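Local coordinates for protein oxygenase-reductase (Streptomyces fradiae, PDB 4OSP) that probably reduces the C-6 ketone of angucyclinones with NADPH during urdamycin biosynthesis, this chain being the C-terminal short-chain reductase domain of the protein, at residues G29-I34 with G229-V234; G40-V45 with R90-R95; A59-E62 with R67-S70; S157-F162 with V168-T173; A235-F240 with L254-G259. All coordinates share one frame; numbering follows the deposited sequence.

Interaction 1 of 5, residues G29-I34 with G229-V234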
# COMPACT_ATOMS: atom_id res chain seq x y z
N GLY B 29 -17.03 0.86 19.66
CA GLY B 29 -16.44 1.31 20.93
C GLY B 29 -16.90 0.45 22.09
O GLY B 29 -16.08 -0.11 22.84
N ARG B 30 -18.22 0.32 22.22
CA ARG B 30 -18.83 -0.48 23.28
C ARG B 30 -18.27 -1.90 23.34
O ARG B 30 -17.83 -2.34 24.40
CB ARG B 30 -20.37 -0.50 23.11
CG ARG B 30 -21.10 -1.30 24.17
CD ARG B 30 -22.61 -1.20 24.02
NE ARG B 30 -23.26 -1.45 25.31
CZ ARG B 30 -24.43 -0.92 25.68
NH1 ARG B 30 -25.11 -0.12 24.85
NH2 ARG B 30 -24.94 -1.20 26.89
N ALA B 31 -18.26 -2.60 22.21
CA ALA B 31 -17.78 -3.99 22.17
C ALA B 31 -16.29 -4.08 22.50
O ALA B 31 -15.84 -5.06 23.13
CB ALA B 31 -18.08 -4.61 20.82
N THR B 32 -15.53 -3.08 22.06
CA THR B 32 -14.10 -3.02 22.36
C THR B 32 -13.87 -2.91 23.86
O THR B 32 -13.08 -3.68 24.43
CB THR B 32 -13.41 -1.85 21.63
OG1 THR B 32 -13.55 -2.02 20.21
CG2 THR B 32 -11.93 -1.81 21.98
N ALA B 33 -14.57 -1.96 24.49
CA ALA B 33 -14.50 -1.80 25.94
C ALA B 33 -14.85 -3.12 26.65
O ALA B 33 -14.15 -3.54 27.58
CB ALA B 33 -15.40 -0.66 26.41
N ILE B 34 -15.91 -3.78 26.18
CA ILE B 34 -16.32 -5.06 26.75
C ILE B 34 -15.24 -6.16 26.61
O ILE B 34 -14.94 -6.86 27.59
CB ILE B 34 -17.69 -5.52 26.16
CG1 ILE B 34 -18.81 -4.63 26.71
CG2 ILE B 34 -17.95 -7.00 26.45
CD1 ILE B 34 -20.13 -4.72 25.95
N GLY B 229 -20.46 -7.20 9.09
CA GLY B 229 -19.65 -7.34 10.29
C GLY B 229 -20.45 -7.10 11.56
O GLY B 229 -21.44 -6.36 11.56
N GLU B 230 -20.02 -7.77 12.63
CA GLU B 230 -20.52 -7.50 13.96
C GLU B 230 -19.51 -6.62 14.70
O GLU B 230 -18.30 -6.67 14.41
CB GLU B 230 -20.75 -8.80 14.73
CG GLU B 230 -21.63 -9.83 14.02
CD GLU B 230 -23.04 -9.32 13.69
OE1 GLU B 230 -23.55 -8.41 14.38
OE2 GLU B 230 -23.64 -9.83 12.72
N VAL B 231 -19.99 -5.82 15.64
CA VAL B 231 -19.13 -4.94 16.43
C VAL B 231 -18.03 -5.76 17.09
O VAL B 231 -16.95 -5.26 17.39
CB VAL B 231 -19.94 -4.18 17.51
CG1 VAL B 231 -20.94 -3.24 16.85
CG2 VAL B 231 -20.64 -5.16 18.44
N THR B 232 -18.33 -7.04 17.27
CA THR B 232 -17.47 -7.96 17.97
C THR B 232 -16.30 -8.45 17.08
O THR B 232 -15.24 -8.85 17.58
CB THR B 232 -18.34 -9.12 18.51
OG1 THR B 232 -17.85 -9.57 19.77
CG2 THR B 232 -18.46 -10.27 17.51
N ASP B 233 -16.49 -8.40 15.76
CA ASP B 233 -15.45 -8.77 14.81
C ASP B 233 -14.30 -7.77 14.84
O ASP B 233 -13.13 -8.13 14.65
CB ASP B 233 -16.02 -8.88 13.40
CG ASP B 233 -17.05 -9.98 13.28
OD1 ASP B 233 -16.87 -11.04 13.91
OD2 ASP B 233 -18.05 -9.79 12.58
N VAL B 234 -14.64 -6.50 15.08
CA VAL B 234 -13.67 -5.44 15.19
C VAL B 234 -13.07 -5.41 16.60
O VAL B 234 -11.87 -5.23 16.77
CB VAL B 234 -14.30 -4.08 14.86
CG1 VAL B 234 -13.25 -2.99 14.87
CG2 VAL B 234 -14.98 -4.12 13.49
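Ala31 and Val231 meet methyl against methyl, the CB of Ala31 lying 3.5 Å from CG2 of Val231. The same alanine CB is 3.8 Å from the valine CB and 3.7 Å from the Val231 carbonyl O, so this one methyl rests on the branch point and backbone of the valine as well as on its tip. With CG1 of Val231 anti to the carbonyl carbon (chi1 -65°), CG2 is left between the backbone N and the carbonyl carbon, turned to Ala31. With so small a side chain on one partner the backbones come close, and the CA atoms of Ala31 and Thr232 are 5.8 Å apart.

The next shell fixes both partners. Ala31 lies in a regular turn in which Ala33 N donates to Gly29 O at 2.9 Å. Val231 lies where the chain turns from 229-230 into helix 231-242, and Asp233 N closes back on Glu230 O at 2.8 Å. Farther out, OD1 of Asp233 forms a salt bridge with Arg247 of the second subunit, while Thr32 packs on Ala235 and Val238.

The side chain of Val231 also lies near Ile28 and Thr203, both NADP(+)-binding residues. No hydrogen bond crosses the contact: between these residues the cofactor-side helix 27-38 and helix 231-242 meet through apolar packing, with no polar bond to set direction.

Interaction 2 of 5, residues G40-V45 with R90-R95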
# COMPACT_ATOMS: atom_id res chain seq x y z
N GLY B 40 -9.38 -8.75 31.40
CA GLY B 40 -8.86 -8.36 32.72
C GLY B 40 -8.51 -6.89 32.89
O GLY B 40 -8.03 -6.48 33.94
N ALA B 41 -8.75 -6.09 31.86
CA ALA B 41 -8.38 -4.68 31.88
C ALA B 41 -9.42 -3.85 32.60
O ALA B 41 -10.63 -4.07 32.45
CB ALA B 41 -8.18 -4.16 30.46
N LEU B 42 -8.96 -2.87 33.39
CA LEU B 42 -9.86 -1.84 33.91
C LEU B 42 -10.05 -0.75 32.85
O LEU B 42 -9.08 -0.13 32.40
CB LEU B 42 -9.33 -1.25 35.23
CG LEU B 42 -9.91 0.13 35.58
CD1 LEU B 42 -11.36 0.03 36.02
CD2 LEU B 42 -9.08 0.83 36.64
N VAL B 43 -11.30 -0.52 32.47
CA VAL B 43 -11.61 0.27 31.29
C VAL B 43 -12.37 1.54 31.62
O VAL B 43 -13.36 1.51 32.36
CB VAL B 43 -12.44 -0.54 30.26
CG1 VAL B 43 -12.71 0.28 29.01
CG2 VAL B 43 -11.74 -1.86 29.91
N ALA B 44 -11.90 2.65 31.07
CA ALA B 44 -12.63 3.90 31.12
C ALA B 44 -13.52 4.00 29.89
O ALA B 44 -13.03 4.08 28.77
CB ALA B 44 -11.68 5.08 31.21
N VAL B 45 -14.82 3.94 30.11
CA VAL B 45 -15.78 4.06 29.03
C VAL B 45 -16.07 5.54 28.87
O VAL B 45 -16.60 6.17 29.79
CB VAL B 45 -17.10 3.31 29.36
CG1 VAL B 45 -18.15 3.53 28.28
CG2 VAL B 45 -16.82 1.83 29.56
N ARG B 90 -8.70 11.14 37.71
CA ARG B 90 -9.43 10.92 38.96
C ARG B 90 -9.90 9.46 39.05
O ARG B 90 -9.57 8.75 40.00
CB ARG B 90 -10.61 11.88 39.08
CG ARG B 90 -11.24 11.93 40.46
CD ARG B 90 -12.23 13.08 40.59
NE ARG B 90 -13.45 12.82 39.82
CZ ARG B 90 -13.67 13.26 38.58
NH1 ARG B 90 -12.76 14.00 37.96
NH2 ARG B 90 -14.80 12.97 37.97
N GLY B 91 -10.62 9.00 38.02
CA GLY B 91 -11.14 7.63 38.00
C GLY B 91 -10.08 6.55 38.13
O GLY B 91 -10.29 5.55 38.83
N LEU B 92 -8.95 6.73 37.45
CA LEU B 92 -7.88 5.75 37.48
C LEU B 92 -7.18 5.72 38.85
O LEU B 92 -6.87 4.64 39.37
CB LEU B 92 -6.86 6.02 36.37
CG LEU B 92 -7.21 5.59 34.93
CD1 LEU B 92 -6.15 6.10 33.96
CD2 LEU B 92 -7.34 4.08 34.82
N LYS B 93 -6.93 6.91 39.40
CA LYS B 93 -6.27 7.05 40.70
C LYS B 93 -7.09 6.40 41.83
O LYS B 93 -6.54 5.70 42.68
CB LYS B 93 -6.04 8.54 41.01
CG LYS B 93 -5.24 8.84 42.28
CD LYS B 93 -3.80 8.38 42.15
CE LYS B 93 -2.89 9.05 43.17
NZ LYS B 93 -1.47 8.74 42.87
N GLU B 94 -8.40 6.63 41.81
CA GLU B 94 -9.32 6.04 42.79
C GLU B 94 -9.29 4.51 42.84
O GLU B 94 -9.40 3.91 43.91
CB GLU B 94 -10.75 6.47 42.51
CG GLU B 94 -11.05 7.92 42.85
CD GLU B 94 -12.53 8.20 42.81
OE1 GLU B 94 -13.31 7.22 42.89
OE2 GLU B 94 -12.90 9.39 42.70
N ARG B 95 -9.17 3.88 41.67
CA ARG B 95 -9.31 2.44 41.59
C ARG B 95 -7.98 1.69 41.59
O ARG B 95 -7.96 0.49 41.83
CB ARG B 95 -10.15 2.05 40.38
CG ARG B 95 -11.58 2.55 40.48
CD ARG B 95 -12.28 2.61 39.13
NE ARG B 95 -13.66 3.03 39.30
CZ ARG B 95 -14.07 4.29 39.40
NH1 ARG B 95 -13.20 5.29 39.32
NH2 ARG B 95 -15.36 4.56 39.55
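Arg95 lies across Leu42 at about a right angle, and its atoms can be followed outward from the helix. CB, pointing toward the strand, is 4.1 Å from CD2 of Leu42. CG leaves CB anti to the carbonyl carbon (chi1 -64°), and the chain then runs extended to NE, which carries CD past the other leucine branch, 4.1 Å from CD1 of Leu42. Beyond the aliphatic part the guanidinium turns back to its own helix. NH1 donates to Gly91 O at 3.0 Å with an N-H...O angle of 156°, and that oxygen lies in the guanidinium plane, at its edge. The backbone bond from Arg95 N to Gly91 O is weak at 3.5 Å, so the side chain supplies the shorter of the two bonds to this carbonyl near the helix end. NH2 packs near CB of Phe69 on strand 67-72.

Leu42 has a second neighbour: its CD2 also stands 4.1 Å from CD2 of Leu92, the two leucines passing at an oblique angle. Leu92 in turn touches Thr18 and Leu101.

The contact lays helix 80-96 over strand 42-47 of the Rossmann-type sheet, just after Gly40 closes helix 27-38 with a Schellman motif. Val43 points away from helix 80-96 and packs on helix 27-38, so successive strand residues serve the two helical layers of the domain. Chemically, methylene and methyl groups do the touching, while the charged end of Arg95 is turned to a main-chain carbonyl of its own helix.

Interaction 3 of 5, residues A59-E62 with R67-S70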
# COMPACT_ATOMS: atom_id res chain seq x y z
N ALA B 59 -21.99 -1.26 33.49
CA ALA B 59 -22.81 -2.30 34.11
C ALA B 59 -22.60 -3.66 33.44
O ALA B 59 -22.44 -4.68 34.13
CB ALA B 59 -24.29 -1.91 34.09
N THR B 60 -22.58 -3.68 32.11
CA THR B 60 -22.39 -4.94 31.39
C THR B 60 -21.03 -5.56 31.71
O THR B 60 -20.93 -6.79 31.91
CB THR B 60 -22.51 -4.72 29.87
OG1 THR B 60 -23.80 -4.17 29.59
CG2 THR B 60 -22.34 -6.05 29.12
N ILE B 61 -20.00 -4.72 31.75
CA ILE B 61 -18.64 -5.15 32.04
C ILE B 61 -18.57 -5.72 33.47
O ILE B 61 -17.90 -6.74 33.72
CB ILE B 61 -17.64 -3.98 31.85
CG1 ILE B 61 -17.39 -3.75 30.35
CG2 ILE B 61 -16.33 -4.24 32.60
CD1 ILE B 61 -16.69 -2.45 30.01
N GLU B 62 -19.28 -5.08 34.38
CA GLU B 62 -19.32 -5.53 35.77
C GLU B 62 -20.08 -6.86 35.94
O GLU B 62 -19.59 -7.75 36.62
CB GLU B 62 -19.84 -4.42 36.69
CG GLU B 62 -18.81 -3.32 36.92
CD GLU B 62 -19.32 -2.20 37.81
OE1 GLU B 62 -20.52 -1.90 37.78
OE2 GLU B 62 -18.50 -1.60 38.52
N ARG B 67 -14.04 -4.77 35.44
CA ARG B 67 -13.94 -3.45 36.10
C ARG B 67 -13.98 -2.33 35.06
O ARG B 67 -13.29 -2.40 34.04
CB ARG B 67 -12.64 -3.35 36.91
CG ARG B 67 -12.48 -4.41 38.00
CD ARG B 67 -13.49 -4.22 39.12
NE ARG B 67 -13.55 -2.83 39.60
CZ ARG B 67 -12.63 -2.26 40.38
NH1 ARG B 67 -11.57 -2.95 40.77
NH2 ARG B 67 -12.77 -1.00 40.76
N ALA B 68 -14.81 -1.32 35.30
CA ALA B 68 -14.94 -0.18 34.39
C ALA B 68 -15.53 1.05 35.09
O ALA B 68 -16.17 0.93 36.13
CB ALA B 68 -15.79 -0.56 33.19
N PHE B 69 -15.28 2.23 34.52
CA PHE B 69 -15.97 3.44 34.95
C PHE B 69 -16.26 4.36 33.76
O PHE B 69 -15.58 4.30 32.74
CB PHE B 69 -15.19 4.18 36.06
CG PHE B 69 -13.85 4.73 35.63
CD1 PHE B 69 -12.71 3.92 35.62
CD2 PHE B 69 -13.71 6.07 35.28
CE1 PHE B 69 -11.47 4.42 35.25
CE2 PHE B 69 -12.47 6.58 34.90
CZ PHE B 69 -11.35 5.75 34.89
N SER B 70 -17.27 5.21 33.89
CA SER B 70 -17.61 6.12 32.80
C SER B 70 -16.88 7.47 32.89
O SER B 70 -16.46 7.90 33.97
CB SER B 70 -19.12 6.29 32.66
OG SER B 70 -19.68 6.91 33.80
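Helix 51-63 gives way to strand 67-72 through a short turn that brings CA of Glu62 to 5.8 Å from CA of Arg67 and sets Ile61 against Ala68. The isoleucine uses both of its branches: CG2 and CD1 are each 3.8 Å from CB of Ala68, and CB of Ile61 lies only slightly farther off, so the alanine methyl sits in the fork of the side chain. CG2 stands anti to the backbone N while CG1 is anti to the carbonyl carbon (chi1 -76°), and this rotation turns both branches toward the strand. CG2 also approaches the backbone, 3.7 Å from Arg67 N.

Glu62 reaches out toward the strand, its chain extended beyond CG, ending with OE2 4.2 Å from Ala68 O, two acceptor oxygens that merely lie near each other. OE2 is 5.2 Å from NE of Arg67, whose side chain is curled. The charges are opposite but not in contact, and any attraction is probably modest.

Strand 42-47, helix 51-63 and strand 67-72 form a beta-alpha-beta unit of the Rossmann fold. The backbone of Arg67 and Phe69 bonds to strand 42-47, and Ile61 continues onto Ile34 and Ala37 of helix 27-38. Phe69 points away from helix 51-63 and packs on helix 80-96. The chemistry implies a buried apolar contact between Ile61 and Ala68 beside more exposed, opposite charges that do not touch.

Interaction 4 of 5, residues S157-F162 with V168-T173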
# COMPACT_ATOMS: atom_id res chain seq x y z
N SER B 157 -10.97 3.60 9.18
CA SER B 157 -12.14 3.29 8.36
C SER B 157 -11.70 2.62 7.06
O SER B 157 -10.67 2.99 6.48
CB SER B 157 -12.91 4.56 8.02
OG SER B 157 -14.10 4.25 7.31
N GLY B 158 -12.48 1.63 6.62
CA GLY B 158 -12.36 1.08 5.27
C GLY B 158 -12.59 2.12 4.17
O GLY B 158 -12.13 1.94 3.04
N LEU B 159 -13.27 3.21 4.52
CA LEU B 159 -13.48 4.34 3.61
C LEU B 159 -12.21 5.10 3.20
O LEU B 159 -12.25 5.91 2.27
CB LEU B 159 -14.52 5.32 4.18
CG LEU B 159 -15.98 4.85 4.27
CD1 LEU B 159 -16.85 5.93 4.92
CD2 LEU B 159 -16.54 4.46 2.90
N THR B 160 -11.09 4.86 3.89
CA THR B 160 -9.77 5.36 3.44
C THR B 160 -9.22 4.52 2.28
O THR B 160 -8.28 4.93 1.59
CB THR B 160 -8.71 5.41 4.56
OG1 THR B 160 -8.33 4.08 4.95
CG2 THR B 160 -9.21 6.20 5.78
N ARG B 161 -9.81 3.34 2.08
CA ARG B 161 -9.33 2.37 1.08
C ARG B 161 -10.37 2.19 -0.03
O ARG B 161 -10.06 1.66 -1.10
CB ARG B 161 -9.05 1.02 1.76
CG ARG B 161 -8.06 1.07 2.93
CD ARG B 161 -6.69 1.51 2.45
NE ARG B 161 -5.60 1.04 3.30
CZ ARG B 161 -5.16 1.68 4.39
NH1 ARG B 161 -5.74 2.81 4.78
NH2 ARG B 161 -4.15 1.17 5.08
N PHE B 162 -11.59 2.63 0.26
CA PHE B 162 -12.74 2.44 -0.62
C PHE B 162 -13.36 3.80 -0.94
O PHE B 162 -13.84 4.49 -0.03
CB PHE B 162 -13.78 1.56 0.08
CG PHE B 162 -14.79 0.94 -0.85
CD1 PHE B 162 -15.85 1.70 -1.36
CD2 PHE B 162 -14.70 -0.41 -1.20
CE1 PHE B 162 -16.79 1.12 -2.20
CE2 PHE B 162 -15.64 -0.99 -2.05
CZ PHE B 162 -16.68 -0.22 -2.55
N VAL B 168 -16.65 12.14 1.93
CA VAL B 168 -15.28 12.50 1.57
C VAL B 168 -14.56 13.25 2.70
O VAL B 168 -13.43 12.91 3.06
CB VAL B 168 -15.21 13.27 0.21
CG1 VAL B 168 -16.12 14.49 0.22
CG2 VAL B 168 -13.77 13.65 -0.12
N ALA B 169 -15.23 14.25 3.27
CA ALA B 169 -14.66 15.01 4.37
C ALA B 169 -14.31 14.08 5.55
O ALA B 169 -13.25 14.25 6.18
CB ALA B 169 -15.62 16.10 4.80
N TYR B 170 -15.18 13.11 5.83
CA TYR B 170 -14.95 12.13 6.89
C TYR B 170 -13.73 11.25 6.62
O TYR B 170 -12.95 10.97 7.54
CB TYR B 170 -16.20 11.28 7.09
CG TYR B 170 -16.00 10.00 7.90
CD1 TYR B 170 -16.15 9.99 9.29
CD2 TYR B 170 -15.70 8.79 7.27
CE1 TYR B 170 -15.99 8.82 10.04
CE2 TYR B 170 -15.54 7.62 8.00
CZ TYR B 170 -15.69 7.64 9.39
OH TYR B 170 -15.52 6.47 10.10
N ALA B 171 -13.57 10.82 5.37
CA ALA B 171 -12.42 10.03 4.96
C ALA B 171 -11.10 10.80 5.11
O ALA B 171 -10.08 10.23 5.51
CB ALA B 171 -12.59 9.56 3.53
N MET B 172 -11.13 12.09 4.79
CA MET B 172 -9.97 12.95 4.98
C MET B 172 -9.52 12.96 6.44
O MET B 172 -8.32 12.83 6.73
CB MET B 172 -10.23 14.38 4.50
CG MET B 172 -10.35 14.47 2.99
SD MET B 172 -10.98 16.04 2.39
CE MET B 172 -9.56 17.12 2.61
N THR B 173 -10.49 13.08 7.35
CA THR B 173 -10.16 13.11 8.76
C THR B 173 -9.57 11.76 9.19
O THR B 173 -8.66 11.71 10.01
CB THR B 173 -11.36 13.51 9.66
OG1 THR B 173 -12.41 12.53 9.55
CG2 THR B 173 -11.90 14.90 9.26
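Ser157 and Tyr170 face each other at the positions of the conserved serine and of the YxxxK tyrosine of short-chain dehydrogenases/reductases. OG of Ser157 approaches the tyrosine at its ring edge, near the ring plane, 3.7 Å from CE2 and 3.8 Å from OH of Tyr170. Neither distance marks a hydrogen bond, so the two hydroxyls are neighbours here without being joined. OG is held by an ST turn, accepting from Leu159 N at 3.1 Å with an N-H...O angle of 154°. It stands anti to the serine backbone N (chi1 -176°), which aims it at the tyrosine.

Leu159 crosses the Tyr170 side chain at about a right angle, its CD1 reaching 3.7 Å from CE2 of Tyr170 in an oblique approach. The thirteen-residue spacing of Ser157 and Tyr170, with Lys174 four residues further on, matches the family's active-site signature. Lys174 binds NADP(+), and Gly109, another cofactor-binding residue, lies near Tyr170.

The short 3-10 turn at 158-160 is fastened from within. OG1 of Thr160 donates to Ser157 O at 3.0 Å, almost in line with the carbonyl (175°), and Thr160 N donates to the same oxygen. Ala171, next along the helix, brings its CB to 3.9 Å from Leu159 O, while CG2 of Thr160 lies 4.1 Å from Ala171 O. The assembly closes over this side: Thr160 O accepts from Gln179 NE2 of the third subunit, and Ala171 packs on His183 of that subunit.

Interaction 5 of 5, residues A235-F240 with L254-G259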
# COMPACT_ATOMS: atom_id res chain seq x y z
N ALA B 235 -13.91 -5.62 17.60
CA ALA B 235 -13.48 -5.55 18.98
C ALA B 235 -12.40 -6.59 19.27
O ALA B 235 -11.47 -6.34 20.03
CB ALA B 235 -14.68 -5.75 19.91
N ASP B 236 -12.51 -7.76 18.64
CA ASP B 236 -11.60 -8.87 18.90
C ASP B 236 -10.21 -8.66 18.30
O ASP B 236 -9.22 -9.25 18.76
CB ASP B 236 -12.21 -10.18 18.42
CG ASP B 236 -13.39 -10.64 19.28
OD1 ASP B 236 -13.57 -10.09 20.39
OD2 ASP B 236 -14.13 -11.54 18.85
N VAL B 237 -10.13 -7.82 17.28
CA VAL B 237 -8.86 -7.48 16.67
C VAL B 237 -8.14 -6.47 17.55
O VAL B 237 -6.96 -6.62 17.84
CB VAL B 237 -9.05 -6.93 15.24
CG1 VAL B 237 -7.72 -6.43 14.69
CG2 VAL B 237 -9.61 -8.02 14.34
N VAL B 238 -8.88 -5.46 18.00
CA VAL B 238 -8.35 -4.47 18.94
C VAL B 238 -7.75 -5.14 20.17
O VAL B 238 -6.66 -4.77 20.61
CB VAL B 238 -9.44 -3.47 19.40
CG1 VAL B 238 -8.84 -2.48 20.40
CG2 VAL B 238 -10.02 -2.72 18.20
N ALA B 239 -8.45 -6.13 20.71
CA ALA B 239 -7.99 -6.83 21.91
C ALA B 239 -6.66 -7.54 21.67
O ALA B 239 -5.78 -7.52 22.52
CB ALA B 239 -9.04 -7.83 22.37
N PHE B 240 -6.52 -8.16 20.50
CA PHE B 240 -5.27 -8.75 20.11
C PHE B 240 -4.13 -7.71 20.07
O PHE B 240 -3.07 -7.93 20.65
CB PHE B 240 -5.40 -9.43 18.75
CG PHE B 240 -4.08 -9.74 18.10
CD1 PHE B 240 -3.21 -10.69 18.65
CD2 PHE B 240 -3.67 -9.04 16.96
CE1 PHE B 240 -1.99 -10.95 18.07
CE2 PHE B 240 -2.45 -9.30 16.38
CZ PHE B 240 -1.61 -10.26 16.93
N LEU B 254 -4.59 -2.88 10.36
CA LEU B 254 -5.28 -4.17 10.34
C LEU B 254 -6.64 -4.08 9.65
O LEU B 254 -7.45 -3.21 9.94
CB LEU B 254 -5.42 -4.75 11.76
CG LEU B 254 -4.13 -5.45 12.17
CD1 LEU B 254 -3.19 -4.48 12.86
CD2 LEU B 254 -4.38 -6.67 13.04
N ASP B 255 -6.85 -5.00 8.71
CA ASP B 255 -8.03 -4.95 7.86
C ASP B 255 -9.13 -5.82 8.44
O ASP B 255 -9.33 -6.97 8.04
CB ASP B 255 -7.65 -5.40 6.45
CG ASP B 255 -8.83 -5.44 5.50
OD1 ASP B 255 -9.89 -4.85 5.80
OD2 ASP B 255 -8.68 -6.07 4.44
N ALA B 256 -9.85 -5.25 9.41
CA ALA B 256 -10.95 -5.95 10.10
C ALA B 256 -12.29 -5.66 9.43
O ALA B 256 -13.20 -5.13 10.05
CB ALA B 256 -10.99 -5.56 11.57
N SER B 257 -12.40 -6.05 8.16
CA SER B 257 -13.58 -5.73 7.36
C SER B 257 -14.18 -6.96 6.65
O SER B 257 -15.04 -6.81 5.78
CB SER B 257 -13.22 -4.69 6.30
OG SER B 257 -12.36 -5.25 5.32
N GLY B 258 -13.71 -8.15 6.99
CA GLY B 258 -14.15 -9.38 6.33
C GLY B 258 -13.90 -9.38 4.83
O GLY B 258 -14.77 -9.73 4.04
N GLY B 259 -12.69 -8.96 4.44
CA GLY B 259 -12.26 -9.02 3.04
C GLY B 259 -13.02 -8.09 2.10
O GLY B 259 -13.23 -8.42 0.94
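Apolar contacts make up the whole of the direct meeting, and Val237 supplies both of them from the helix. Its CG1 stands 3.7 Å from CD2 of Leu254 and 4.1 Å from CB of Leu254, the two side chains passing at a slant. Its CG2 lies 4.0 Å from CB of Ala256. CG1 is anti to the backbone N and CG2 anti to the carbonyl carbon (chi1 173°), which splits the methyls between two strand residues that point the same way, while the intervening Asp255 points away.

No hydrogen bond crosses between the segments. Within 254-259, Asp255 centres an inverse gamma turn, and OG of Ser257 donates to OD1 of Asp255 on the syn side, though the modelled length of 2.5 Å is doubtful.

Contacts with the second subunit adjoin it. Phe240 stacks with Phe240 of the second subunit, whose Ile249 packs on both Val237 and Leu254. Asp236 bridges Arg35 of its own chain and Arg247 of the second subunit.

Helix 231-242 thus meets strand 253-256 of the parallel sheet here through hydrocarbon groups, with charge pairing left to the helix side where Asp236 lies; the chemistry is that of a buried apolar contact, with Ile249 of the second subunit extending it across the interface.

In the fold
Interactions 2 and 3 lie together, centres about 9 Å apart, on the adjacent strands 42-47 and 67-72, which are joined by backbone bonds between Val43, Val45 and Phe69. Interactions 1 and 5 form a second pair, also about 9 Å apart, sharing helix 231-242 and reaching the second subunit. Helix 27-38 links the pairs: Ala33 touches Val43 and Ile61, while Thr32 meets Val238. Interaction 4 is centred about 32 Å from both 2 and 3, beside cofactor-binding Lys174 and Gly109; Val231 of interaction 1 lies near Thr203 and Ile28. Along the chain, interaction 1 encloses 2, 3 and 4, with 3 nested inside 2; interaction 5 follows, so local and long-range contacts join one Rossmann-type domain.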